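Long-range contacts in rhogap protein (Gallus gallus, PDB 1F7C), which acts as a GTPase-activating protein for RhoA and Cdc42, the chain described here being its RhoGAP (BH) domain: residues Gly52-Gly57 with Ala163-Gln168; Asn65-Lys70 with Glu91-Thr96; Thr172-Gly177 with Val204-Ile209. All coordinates share one frame; numbering follows the deposited sequence.

Contact 1: Gly52-Gly57 with Ala163-Gln168; sequences GINEQG and ADNHKQ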
loop_
_atom_site.group_PDB
_atom_site.type_symbol
_atom_site.label_atom_id
_atom_site.label_comp_id
_atom_site.label_asym_id
_atom_site.label_seq_id
_atom_site.Cartn_x
_atom_site.Cartn_y
_atom_site.Cartn_z
ATOM N N GLY A 52 -11.490 10.231 -7.794
ATOM C CA GLY A 52 -12.155 9.050 -7.267
ATOM C C GLY A 52 -12.165 8.937 -5.757
ATOM O O GLY A 52 -12.562 7.899 -5.214
ATOM N N ILE A 53 -11.764 10.007 -5.074
ATOM C CA ILE A 53 -11.683 10.010 -3.619
ATOM C C ILE A 53 -12.987 9.660 -2.924
ATOM O O ILE A 53 -12.968 9.059 -1.849
ATOM C CB ILE A 53 -11.161 11.384 -3.089
ATOM C CG1 ILE A 53 -10.602 11.229 -1.677
ATOM C CG2 ILE A 53 -12.278 12.408 -3.038
ATOM C CD1 ILE A 53 -9.345 10.403 -1.607
ATOM N N ASN A 54 -14.117 10.015 -3.539
ATOM C CA ASN A 54 -15.431 9.755 -2.950
ATOM C C ASN A 54 -16.057 8.395 -3.294
ATOM O O ASN A 54 -17.069 8.018 -2.697
ATOM C CB ASN A 54 -16.408 10.887 -3.330
ATOM C CG ASN A 54 -15.967 12.249 -2.796
ATOM O OD1 ASN A 54 -15.840 12.437 -1.588
ATOM N ND2 ASN A 54 -15.733 13.204 -3.700
ATOM N N GLU A 55 -15.465 7.673 -4.248
ATOM C CA GLU A 55 -15.961 6.357 -4.671
ATOM C C GLU A 55 -16.015 5.378 -3.510
ATOM O O GLU A 55 -15.048 5.249 -2.767
ATOM C CB GLU A 55 -15.057 5.778 -5.759
ATOM C CG GLU A 55 -15.228 6.415 -7.125
ATOM C CD GLU A 55 -16.404 5.836 -7.895
ATOM O OE1 GLU A 55 -16.703 6.365 -8.987
ATOM O OE2 GLU A 55 -17.021 4.855 -7.415
ATOM N N GLN A 56 -17.135 4.679 -3.360
ATOM C CA GLN A 56 -17.288 3.725 -2.271
ATOM C C GLN A 56 -16.488 2.453 -2.497
ATOM O O GLN A 56 -16.410 1.958 -3.617
ATOM C CB GLN A 56 -18.760 3.369 -2.075
ATOM C CG GLN A 56 -19.646 4.558 -1.719
ATOM C CD GLN A 56 -21.044 4.141 -1.286
ATOM O OE1 GLN A 56 -21.677 3.285 -1.917
ATOM N NE2 GLN A 56 -21.538 4.752 -0.209
ATOM N N GLY A 57 -15.890 1.935 -1.425
ATOM C CA GLY A 57 -15.108 0.714 -1.511
ATOM C C GLY A 57 -13.789 0.797 -2.268
ATOM O O GLY A 57 -13.368 -0.184 -2.887
ATOM N N ALA A 163 -8.469 7.217 3.730
ATOM C CA ALA A 163 -9.119 6.909 5.003
ATOM C C ALA A 163 -9.774 8.103 5.685
ATOM O O ALA A 163 -10.772 7.950 6.386
ATOM C CB ALA A 163 -8.122 6.243 5.971
ATOM N N ASP A 164 -9.211 9.290 5.497
ATOM C CA ASP A 164 -9.781 10.467 6.118
ATOM C C ASP A 164 -11.156 10.797 5.503
ATOM O O ASP A 164 -11.935 11.526 6.091
ATOM C CB ASP A 164 -8.814 11.645 5.974
ATOM C CG ASP A 164 -9.275 12.878 6.730
ATOM O OD1 ASP A 164 -9.587 13.890 6.079
ATOM O OD2 ASP A 164 -9.321 12.839 7.974
ATOM N N ASN A 165 -11.455 10.236 4.337
ATOM C CA ASN A 165 -12.729 10.468 3.669
ATOM C C ASN A 165 -13.620 9.223 3.778
ATOM O O ASN A 165 -14.491 8.982 2.927
ATOM C CB ASN A 165 -12.483 10.820 2.195
ATOM C CG ASN A 165 -13.720 11.374 1.505
ATOM O OD1 ASN A 165 -14.403 12.243 2.047
ATOM N ND2 ASN A 165 -14.001 10.887 0.295
ATOM N N HIS A 166 -13.423 8.457 4.852
ATOM C CA HIS A 166 -14.191 7.231 5.054
ATOM C C HIS A 166 -15.723 7.375 5.172
ATOM O O HIS A 166 -16.454 6.502 4.703
ATOM C CB HIS A 166 -13.644 6.439 6.254
ATOM C CG HIS A 166 -13.918 7.071 7.584
ATOM N ND1 HIS A 166 -13.256 8.193 8.027
ATOM C CD2 HIS A 166 -14.767 6.717 8.580
ATOM C CE1 HIS A 166 -13.681 8.503 9.241
ATOM N NE2 HIS A 166 -14.596 7.622 9.598
ATOM N N LYS A 167 -16.216 8.450 5.783
ATOM C CA LYS A 167 -17.664 8.632 5.895
ATOM C C LYS A 167 -18.312 8.465 4.522
ATOM O O LYS A 167 -19.406 7.919 4.400
ATOM C CB LYS A 167 -18.004 10.029 6.427
ATOM C CG LYS A 167 -17.745 10.239 7.907
ATOM C CD LYS A 167 -18.676 9.384 8.748
ATOM C CE LYS A 167 -18.557 9.726 10.232
ATOM N NZ LYS A 167 -17.171 9.535 10.759
ATOM N N GLN A 168 -17.618 8.930 3.490
ATOM C CA GLN A 168 -18.112 8.860 2.129
ATOM C C GLN A 168 -17.712 7.585 1.378
ATOM O O GLN A 168 -18.573 6.895 0.814
ATOM C CB GLN A 168 -17.609 10.073 1.350
ATOM C CG GLN A 168 -18.667 10.886 0.648
ATOM C CD GLN A 168 -19.540 10.057 -0.262
ATOM O OE1 GLN A 168 -20.569 9.529 0.158
ATOM N NE2 GLN A 168 -19.133 9.932 -1.514
#
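Asn165 holds its CG anti to the backbone N (chi1 -167°), while Asn54 turns its CG beside its own backbone N (chi1 -62°), and the two amides meet with planes 69° apart. The meeting point is Asn165 ND2, which donates twice. One N-H goes to the backbone, Ile53 O lying 3.0 Å from Asn165 ND2 and in the amide plane of Asn165. The other goes to the side chain, with Asn54 OD1 at 3.1 Å from Asn165 ND2 and tilted a little from that plane. In both bonds the donor stands above the acceptor's carbonyl plane. Ile53 O also accepts from Asn169 ND2, so two asparagines grip this one carbonyl. An alanine at Asn165 would probably leave Asn54 OD1 without this donor and Ile53 O with one grip fewer, setting the Asn54 amide freer to turn. Looser contacts of carbon with polar atoms flank the bonds: Ile53 CG1 is 3.9 Å from Asn165 ND2, and Gln56 CG lies 3.6 Å from Gln168 O. Gln168 NE2 comes 3.1 Å from Asn54 O, but the angle is too poor for a hydrogen bond. Ile53 and Asn54 form the corner of a type I beta turn, closed by Glu55 N to Gly52 O. This turn opens the loop of the all-helical RhoGAP domain that carries the predicted arginine finger, Arg60, whose side chain is about 6 Å from that of Gln56.

Contact 2: Asn65-Lys70 with Glu91-Thr96; sequences NSRVQK and EWEIKT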
loop_
_atom_site.group_PDB
_atom_site.type_symbol
_atom_site.label_atom_id
_atom_site.label_comp_id
_atom_site.label_asym_id
_atom_site.label_seq_id
_atom_site.Cartn_x
_atom_site.Cartn_y
_atom_site.Cartn_z
ATOM N N ASN A 65 -10.875 -7.715 -14.642
ATOM C CA ASN A 65 -9.511 -8.126 -14.955
ATOM C C ASN A 65 -9.078 -7.780 -16.380
ATOM O O ASN A 65 -7.941 -7.361 -16.614
ATOM C CB ASN A 65 -9.356 -9.629 -14.735
ATOM C CG ASN A 65 -7.909 -10.054 -14.683
ATOM O OD1 ASN A 65 -7.112 -9.688 -15.550
ATOM N ND2 ASN A 65 -7.556 -10.833 -13.662
ATOM N N SER A 66 -9.989 -7.958 -17.328
ATOM C CA SER A 66 -9.701 -7.674 -18.727
ATOM C C SER A 66 -9.208 -6.248 -18.929
ATOM O O SER A 66 -8.180 -6.019 -19.572
ATOM C CB SER A 66 -10.954 -7.916 -19.577
ATOM O OG SER A 66 -11.410 -9.253 -19.437
ATOM N N ARG A 67 -9.942 -5.290 -18.375
ATOM C CA ARG A 67 -9.578 -3.888 -18.514
ATOM C C ARG A 67 -8.335 -3.558 -17.706
ATOM O O ARG A 67 -7.524 -2.726 -18.115
ATOM C CB ARG A 67 -10.732 -2.988 -18.075
ATOM C CG ARG A 67 -12.050 -3.302 -18.753
ATOM C CD ARG A 67 -12.914 -2.065 -18.850
ATOM N NE ARG A 67 -12.311 -1.074 -19.736
ATOM C CZ ARG A 67 -12.828 0.125 -19.985
ATOM N NH1 ARG A 67 -13.969 0.496 -19.413
ATOM N NH2 ARG A 67 -12.205 0.951 -20.816
ATOM N N VAL A 68 -8.182 -4.212 -16.559
ATOM C CA VAL A 68 -7.024 -3.971 -15.709
ATOM C C VAL A 68 -5.737 -4.272 -16.470
ATOM O O VAL A 68 -4.902 -3.383 -16.671
ATOM C CB VAL A 68 -7.072 -4.845 -14.437
ATOM C CG1 VAL A 68 -5.793 -4.670 -13.633
ATOM C CG2 VAL A 68 -8.274 -4.461 -13.593
ATOM N N GLN A 69 -5.592 -5.526 -16.898
ATOM C CA GLN A 69 -4.411 -5.966 -17.641
ATOM C C GLN A 69 -4.104 -5.044 -18.814
ATOM O O GLN A 69 -2.940 -4.786 -19.127
ATOM C CB GLN A 69 -4.611 -7.391 -18.168
ATOM C CG GLN A 69 -4.773 -8.455 -17.095
ATOM C CD GLN A 69 -3.617 -8.467 -16.119
ATOM O OE1 GLN A 69 -2.466 -8.249 -16.500
ATOM N NE2 GLN A 69 -3.914 -8.735 -14.852
ATOM N N LYS A 70 -5.154 -4.550 -19.461
ATOM C CA LYS A 70 -4.988 -3.668 -20.607
ATOM C C LYS A 70 -4.405 -2.317 -20.213
ATOM O O LYS A 70 -3.609 -1.742 -20.954
ATOM C CB LYS A 70 -6.326 -3.471 -21.326
ATOM C CG LYS A 70 -6.198 -2.680 -22.617
ATOM C CD LYS A 70 -7.517 -2.584 -23.362
ATOM C CE LYS A 70 -7.366 -1.747 -24.627
ATOM N NZ LYS A 70 -8.656 -1.619 -25.361
ATOM N N GLU A 91 -11.398 7.729 -19.612
ATOM C CA GLU A 91 -12.050 6.540 -20.152
ATOM C C GLU A 91 -11.878 5.352 -19.212
ATOM O O GLU A 91 -12.610 4.363 -19.299
ATOM C CB GLU A 91 -11.463 6.194 -21.522
ATOM C CG GLU A 91 -11.776 7.224 -22.599
ATOM C CD GLU A 91 -10.945 7.037 -23.856
ATOM O OE1 GLU A 91 -10.899 5.900 -24.380
ATOM O OE2 GLU A 91 -10.341 8.033 -24.319
ATOM N N TRP A 92 -10.907 5.459 -18.311
ATOM C CA TRP A 92 -10.616 4.394 -17.356
ATOM C C TRP A 92 -11.389 4.502 -16.041
ATOM O O TRP A 92 -11.353 5.528 -15.367
ATOM C CB TRP A 92 -9.113 4.361 -17.070
ATOM C CG TRP A 92 -8.285 3.947 -18.252
ATOM C CD1 TRP A 92 -7.414 4.727 -18.962
ATOM C CD2 TRP A 92 -8.260 2.651 -18.871
ATOM N NE1 TRP A 92 -6.848 3.996 -19.983
ATOM C CE2 TRP A 92 -7.349 2.719 -19.949
ATOM C CE3 TRP A 92 -8.920 1.438 -18.618
ATOM C CZ2 TRP A 92 -7.081 1.618 -20.775
ATOM C CZ3 TRP A 92 -8.654 0.347 -19.438
ATOM C CH2 TRP A 92 -7.743 0.445 -20.502
ATOM N N GLU A 93 -12.086 3.428 -15.686
ATOM C CA GLU A 93 -12.865 3.381 -14.454
ATOM C C GLU A 93 -11.945 3.367 -13.235
ATOM O O GLU A 93 -10.834 2.836 -13.294
ATOM C CB GLU A 93 -13.743 2.132 -14.453
ATOM C CG GLU A 93 -14.700 2.072 -15.627
ATOM C CD GLU A 93 -15.419 0.739 -15.729
ATOM O OE1 GLU A 93 -16.205 0.406 -14.811
ATOM O OE2 GLU A 93 -15.189 0.021 -16.730
ATOM N N ILE A 94 -12.415 3.952 -12.136
ATOM C CA ILE A 94 -11.649 4.008 -10.896
ATOM C C ILE A 94 -11.352 2.590 -10.382
ATOM O O ILE A 94 -10.230 2.299 -9.966
ATOM C CB ILE A 94 -12.416 4.817 -9.797
ATOM C CG1 ILE A 94 -12.429 6.316 -10.143
ATOM C CG2 ILE A 94 -11.772 4.597 -8.436
ATOM C CD1 ILE A 94 -11.062 6.976 -10.132
ATOM N N LYS A 95 -12.359 1.718 -10.406
ATOM C CA LYS A 95 -12.204 0.333 -9.963
ATOM C C LYS A 95 -11.067 -0.331 -10.758
ATOM O O LYS A 95 -10.351 -1.189 -10.251
ATOM C CB LYS A 95 -13.516 -0.430 -10.186
ATOM C CG LYS A 95 -13.972 -0.445 -11.651
ATOM C CD LYS A 95 -15.463 -0.760 -11.818
ATOM C CE LYS A 95 -15.847 -2.122 -11.255
ATOM N NZ LYS A 95 -17.285 -2.459 -11.505
ATOM N N THR A 96 -10.913 0.088 -12.008
ATOM C CA THR A 96 -9.884 -0.433 -12.901
ATOM C C THR A 96 -8.508 0.098 -12.510
ATOM O O THR A 96 -7.519 -0.638 -12.515
ATOM C CB THR A 96 -10.176 -0.022 -14.365
ATOM O OG1 THR A 96 -11.415 -0.603 -14.787
ATOM C CG2 THR A 96 -9.069 -0.482 -15.287
#
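Arg67 and Trp92 carry both halves of this contact, one packed and one open. On the packed side the helix backbone itself meets the indole: Arg67 O lies 3.5 Å from Trp92 CZ3, approaching the ring obliquely. Beneath it the helices 65-76 and 94-106 come together at Val68 and Thr96, whose CA atoms are 5.3 Å apart. Thr96 turns its methyl into this junction, CG2 standing 3.9 Å from Arg67 O, and Val68 CG2 reaches 4.0 Å from Thr96 O. Leu71, Ile74 and Ile97 also touch the indole, and Val68 packs on Ser99 and Thr103.

The outer side is looser. The extended Lys70 chain passes the rim of the indole, crossing it at about a right angle, with CG near the ring plane at the edge, 4.1 Å from Trp92 CH2. The bend at chi3 (66°) sets Arg67 NE beside Trp92 CZ3, and beyond it Arg67 NH1 forms a salt bridge of 3.0 Å with Glu93 OE2. The bridge is a single, bent bond (N-H...O 134°) using the anti lone pair of OE2, with guanidinium and carboxylate planes 54° apart. The Glu91 carboxylate is a more distant opposite charge, its OE1 6.2 Å from Arg67 NH2. Glu93 stands at the N-cap position of helix 94-106 and spends its OE2 on Arg67. The chemistry implies a mixed interface: ring and methyl groups pack against backbone carbonyls, while a single salt-bridge bond holds the outer side.

Contact 3: Thr172-Gly177 with Val204-Ile209; sequences TVANLG and VIEILI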
loop_
_atom_site.group_PDB
_atom_site.type_symbol
_atom_site.label_atom_id
_atom_site.label_comp_id
_atom_site.label_asym_id
_atom_site.label_seq_id
_atom_site.Cartn_x
_atom_site.Cartn_y
_atom_site.Cartn_z
ATOM N N THR A 172 -12.168 2.896 5.966
ATOM C CA THR A 172 -11.491 3.304 7.176
ATOM C C THR A 172 -10.092 2.712 7.161
ATOM O O THR A 172 -9.752 1.912 6.285
ATOM C CB THR A 172 -12.209 2.767 8.423
ATOM O OG1 THR A 172 -12.164 1.337 8.417
ATOM C CG2 THR A 172 -13.664 3.222 8.441
ATOM N N VAL A 173 -9.290 3.101 8.145
ATOM C CA VAL A 173 -7.929 2.599 8.269
ATOM C C VAL A 173 -7.971 1.069 8.341
ATOM O O VAL A 173 -7.284 0.375 7.593
ATOM C CB VAL A 173 -7.263 3.169 9.548
ATOM C CG1 VAL A 173 -5.928 2.487 9.801
ATOM C CG2 VAL A 173 -7.073 4.676 9.397
ATOM N N ALA A 174 -8.803 0.552 9.236
ATOM C CA ALA A 174 -8.943 -0.886 9.408
ATOM C C ALA A 174 -9.310 -1.580 8.096
ATOM O O ALA A 174 -8.738 -2.619 7.771
ATOM C CB ALA A 174 -9.984 -1.176 10.479
ATOM N N ASN A 175 -10.255 -1.016 7.343
ATOM C CA ASN A 175 -10.652 -1.603 6.065
ATOM C C ASN A 175 -9.516 -1.592 5.037
ATOM O O ASN A 175 -9.415 -2.482 4.200
ATOM C CB ASN A 175 -11.853 -0.861 5.470
ATOM C CG ASN A 175 -13.149 -1.166 6.189
ATOM O OD1 ASN A 175 -13.237 -2.115 6.969
ATOM N ND2 ASN A 175 -14.173 -0.367 5.916
ATOM N N LEU A 176 -8.668 -0.575 5.079
ATOM C CA LEU A 176 -7.569 -0.521 4.139
ATOM C C LEU A 176 -6.514 -1.538 4.564
ATOM O O LEU A 176 -5.857 -2.150 3.727
ATOM C CB LEU A 176 -6.997 0.902 4.074
ATOM C CG LEU A 176 -7.974 1.898 3.429
ATOM C CD1 LEU A 176 -7.503 3.333 3.629
ATOM C CD2 LEU A 176 -8.121 1.575 1.944
ATOM N N GLY A 177 -6.367 -1.730 5.868
ATOM C CA GLY A 177 -5.398 -2.693 6.368
ATOM C C GLY A 177 -5.690 -4.103 5.878
ATOM O O GLY A 177 -4.774 -4.862 5.557
ATOM N N VAL A 204 0.075 -3.904 10.978
ATOM C CA VAL A 204 1.259 -3.207 10.511
ATOM C C VAL A 204 0.843 -2.106 9.523
ATOM O O VAL A 204 1.290 -0.963 9.638
ATOM C CB VAL A 204 2.260 -4.205 9.843
ATOM C CG1 VAL A 204 3.317 -3.453 9.048
ATOM C CG2 VAL A 204 2.941 -5.052 10.921
ATOM N N ILE A 205 -0.017 -2.446 8.566
ATOM C CA ILE A 205 -0.460 -1.458 7.596
ATOM C C ILE A 205 -1.199 -0.315 8.312
ATOM O O ILE A 205 -0.995 0.858 7.991
ATOM C CB ILE A 205 -1.375 -2.092 6.537
ATOM C CG1 ILE A 205 -0.660 -3.288 5.885
ATOM C CG2 ILE A 205 -1.776 -1.048 5.502
ATOM C CD1 ILE A 205 0.734 -3.001 5.344
ATOM N N GLU A 206 -2.038 -0.666 9.286
ATOM C CA GLU A 206 -2.787 0.319 10.046
ATOM C C GLU A 206 -1.859 1.303 10.729
ATOM O O GLU A 206 -2.083 2.511 10.682
ATOM C CB GLU A 206 -3.654 -0.357 11.098
ATOM C CG GLU A 206 -4.865 -1.082 10.553
ATOM C CD GLU A 206 -5.704 -1.657 11.668
ATOM O OE1 GLU A 206 -5.589 -1.143 12.803
ATOM O OE2 GLU A 206 -6.479 -2.602 11.418
ATOM N N ILE A 207 -0.822 0.788 11.375
ATOM C CA ILE A 207 0.135 1.640 12.058
ATOM C C ILE A 207 0.838 2.575 11.075
ATOM O O ILE A 207 1.053 3.742 11.366
ATOM C CB ILE A 207 1.188 0.799 12.804
ATOM C CG1 ILE A 207 0.524 0.055 13.967
ATOM C CG2 ILE A 207 2.301 1.697 13.326
ATOM C CD1 ILE A 207 1.384 -1.045 14.588
ATOM N N LEU A 208 1.183 2.060 9.903
ATOM C CA LEU A 208 1.860 2.866 8.895
ATOM C C LEU A 208 0.982 3.968 8.326
ATOM O O LEU A 208 1.485 5.029 7.956
ATOM C CB LEU A 208 2.373 1.982 7.760
ATOM C CG LEU A 208 3.578 1.097 8.102
ATOM C CD1 LEU A 208 3.979 0.293 6.878
ATOM C CD2 LEU A 208 4.737 1.958 8.570
ATOM N N ILE A 209 -0.322 3.716 8.240
ATOM C CA ILE A 209 -1.262 4.711 7.725
ATOM C C ILE A 209 -1.468 5.819 8.770
ATOM O O ILE A 209 -1.387 7.005 8.458
ATOM C CB ILE A 209 -2.640 4.074 7.385
ATOM C CG1 ILE A 209 -2.492 3.113 6.202
ATOM C CG2 ILE A 209 -3.674 5.164 7.064
ATOM C CD1 ILE A 209 -3.745 2.301 5.912
HETATM O O HOH W 1 -6.918 -4.020 9.448
#
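Glu206 brings its flat carboxylate against Ala174, whose CA stands over one side of the carboxylate plane, 3.6 Å from Glu206 OE2. A water lies close to that plane near the same oxygen; it donates to Ala174 O at 2.8 Å and also to Glu206 OE2, though the latter separation is short enough for the water's exact position to be doubtful. The acid reaches across because its chain is extended beyond CG (chi2 -177°), and the aliphatic part packs on the way: Glu206 CG is 3.8 Å from Val173 CG1. The other branch of Val173 meets the next turn of helix 198-210, its CG2 4.2 Å from Ile209 CG2 as the two side chains pass in opposite directions. Ile209 CD1 then reaches back to Leu176 CB at 4.0 Å.

These contacts join helices 173-184 and 198-210 within the helical RhoGAP fold. The axes of the short segments approach to 8.5 Å at 132° between their N-to-C directions, a steep crossing about midway between perpendicular and antiparallel. Gly177 permits the closest backbone approach, its CA being 5.2 Å from Ile205 CA; a beta-carbon on Gly177 would fall 3.1 Å from Glu206 CG, which is tight. At the start of helix 173-184, Thr172 is the N-cap and its OG1 accepts from Asn175 N. The Asn175 side chain touches Arg60, the predicted arginine finger, and its ND2 donates to Leu170 O.

All three contacts lie in one helical RhoGAP domain. Along the chain, contact 2 is nested inside the loop closed by contact 1, and contact 3 follows in series. The centres of contacts 1 and 2 are about 19 Å apart, but they touch: Ile94, at the start of helix 94-106, packs on Gly52 and Glu55. Contacts 1 and 3 are closer, about 14 Å between centres, and meet where Ala163 packs on Val173 and Leu176 and where His166 packs on Thr172. Contacts 2 and 3, about 25 Å apart by centres, do not touch. Contact 1 thus bridges the other two, and contacts 1 and 3 both lie near the predicted arginine finger, Arg60.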